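Side-chain contact in Abbfa_003403 (Acinetobacter baumannii, PDB 4ZXH), which probably assembles a peptide product as a four-domain nonribosomal peptide synthetase, with condensation, adenylation, carrier and thioesterase domains in one chain: residues D1179-L1182 and L1183-A1187. Numbering follows the deposited sequence.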
loop_
_atom_site.group_PDB
_atom_site.type_symbol
_atom_site.label_atom_id
_atom_site.label_comp_id
_atom_site.label_asym_id
_atom_site.label_seq_id
_atom_site.Cartn_x
_atom_site.Cartn_y
_atom_site.Cartn_z
ATOM N N ASP A 1179 5.152 10.616 -51.140
ATOM C CA ASP A 1179 4.615 10.167 -49.866
ATOM C C ASP A 1179 5.676 10.161 -48.776
ATOM O O ASP A 1179 5.389 10.512 -47.642
ATOM C CB ASP A 1179 3.982 8.785 -50.019
ATOM C CG ASP A 1179 2.831 8.777 -51.025
ATOM O OD1 ASP A 1179 2.227 9.854 -51.271
ATOM O OD2 ASP A 1179 2.532 7.689 -51.570
ATOM N N ALA A 1180 6.907 9.800 -49.122
ATOM C CA ALA A 1180 8.003 9.842 -48.155
ATOM C C ALA A 1180 8.240 11.255 -47.646
ATOM O O ALA A 1180 8.354 11.477 -46.437
ATOM C CB ALA A 1180 9.274 9.290 -48.763
ATOM N N MET A 1181 8.322 12.215 -48.561
ATOM C CA MET A 1181 8.491 13.607 -48.155
ATOM C C MET A 1181 7.349 14.064 -47.241
ATOM O O MET A 1181 7.566 14.858 -46.329
ATOM C CB MET A 1181 8.586 14.528 -49.373
ATOM C CG MET A 1181 9.058 15.944 -49.048
ATOM S SD MET A 1181 10.575 16.062 -48.041
ATOM C CE MET A 1181 11.789 15.991 -49.372
ATOM N N LEU A 1182 6.136 13.563 -47.479
ATOM C CA LEU A 1182 4.991 14.028 -46.706
ATOM C C LEU A 1182 5.146 13.529 -45.276
ATOM O O LEU A 1182 4.908 14.270 -44.320
ATOM C CB LEU A 1182 3.672 13.567 -47.334
ATOM C CG LEU A 1182 3.245 14.389 -48.569
ATOM C CD1 LEU A 1182 1.963 13.883 -49.235
ATOM C CD2 LEU A 1182 3.088 15.849 -48.168
ATOM N N LEU A 1183 5.596 12.284 -45.138
ATOM C CA LEU A 1183 5.921 11.725 -43.831
ATOM C C LEU A 1183 7.058 12.475 -43.171
ATOM O O LEU A 1183 7.026 12.729 -41.964
ATOM C CB LEU A 1183 6.296 10.255 -43.942
ATOM C CG LEU A 1183 5.207 9.266 -43.566
ATOM C CD1 LEU A 1183 5.835 7.891 -43.529
ATOM C CD2 LEU A 1183 4.616 9.649 -42.210
ATOM N N SER A 1184 8.078 12.823 -43.948
ATOM C CA SER A 1184 9.177 13.557 -43.350
ATOM C C SER A 1184 8.687 14.907 -42.802
ATOM O O SER A 1184 8.996 15.277 -41.659
ATOM C CB SER A 1184 10.300 13.767 -44.340
ATOM O OG SER A 1184 11.250 14.631 -43.749
ATOM N N TRP A 1185 7.900 15.623 -43.603
ATOM C CA TRP A 1185 7.255 16.845 -43.127
ATOM C C TRP A 1185 6.421 16.588 -41.884
ATOM O O TRP A 1185 6.545 17.302 -40.892
ATOM C CB TRP A 1185 6.374 17.459 -44.205
ATOM C CG TRP A 1185 7.156 18.032 -45.325
ATOM C CD1 TRP A 1185 8.518 18.128 -45.415
ATOM C CD2 TRP A 1185 6.637 18.595 -46.523
ATOM N NE1 TRP A 1185 8.875 18.703 -46.605
ATOM C CE2 TRP A 1185 7.735 19.001 -47.307
ATOM C CE3 TRP A 1185 5.346 18.791 -47.019
ATOM C CZ2 TRP A 1185 7.587 19.595 -48.541
ATOM C CZ3 TRP A 1185 5.201 19.372 -48.257
ATOM C CH2 TRP A 1185 6.318 19.767 -49.003
ATOM N N PHE A 1186 5.599 15.553 -41.934
ATOM C CA PHE A 1186 4.716 15.258 -40.825
ATOM C C PHE A 1186 5.488 14.990 -39.538
ATOM O O PHE A 1186 5.097 15.462 -38.456
ATOM C CB PHE A 1186 3.832 14.064 -41.147
ATOM C CG PHE A 1186 2.927 13.689 -40.029
ATOM C CD1 PHE A 1186 2.016 14.611 -39.531
ATOM C CD2 PHE A 1186 2.976 12.426 -39.476
ATOM C CE1 PHE A 1186 1.176 14.285 -38.489
ATOM C CE2 PHE A 1186 2.126 12.086 -38.429
ATOM C CZ PHE A 1186 1.226 13.025 -37.929
ATOM N N ALA A 1187 6.590 14.251 -39.657
ATOM C CA ALA A 1187 7.437 13.978 -38.499
ATOM C C ALA A 1187 7.958 15.287 -37.884
ATOM O O ALA A 1187 7.868 15.492 -36.678
ATOM C CB ALA A 1187 8.583 13.080 -38.889
#
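Met1181 lays its side chain on the indole of Trp1185, one turn further along helix 1179-1191, in a local i to i+4 Met-aromatic contact within the thioesterase domain. The methionine CG does the face contact: it stands over the five-membered ring of Trp1185, 4.0 Å from its centroid and 28° off the ring normal, a CH-pi approach. Met1181 SD sits obliquely to the same ring, 3.5 Å from Trp1185 NE1. Two first torsions bring Met1181 CG and the indole together: Met1181 carries CG opposite its own backbone N (chi1 -168°), while Trp1185 turns CG away from its carbonyl carbon (chi1 -70°), which swings the indole back toward the preceding turn; the bent methionine chain then carries SD across to the ring nitrogen. The benzo part of the indole is met by Leu1182, whose CD2 approaches CE3 of Trp1185 obliquely at 3.9 Å. Beneath the side chains, Trp1185 N donates to Met1181 O at 2.9 Å in a nearly straight bond, and the same oxygen lies over one face of the indole. Phe1186 N bonds to Leu1182 O at 2.8 Å, continuing the alpha-helical pattern. Ser1184 OG is hydrogen-bonded to Ile1200 O, joining the helix to a following loop. The side chain of Leu1183 packs on Met1213 and Phe1214 of helix 1210-1223, and Phe1186 packs among the aromatic rings of helix 1233-1251, where Tyr1243 also touches Trp1185. The helix, packed against helices 1202-1206, 1210-1223 and 1233-1251, belongs to the helical insertion between strands 1157-1163 and 1262-1267 of the alpha/beta-hydrolase fold, consistent with the lid region of NRPS thioesterases.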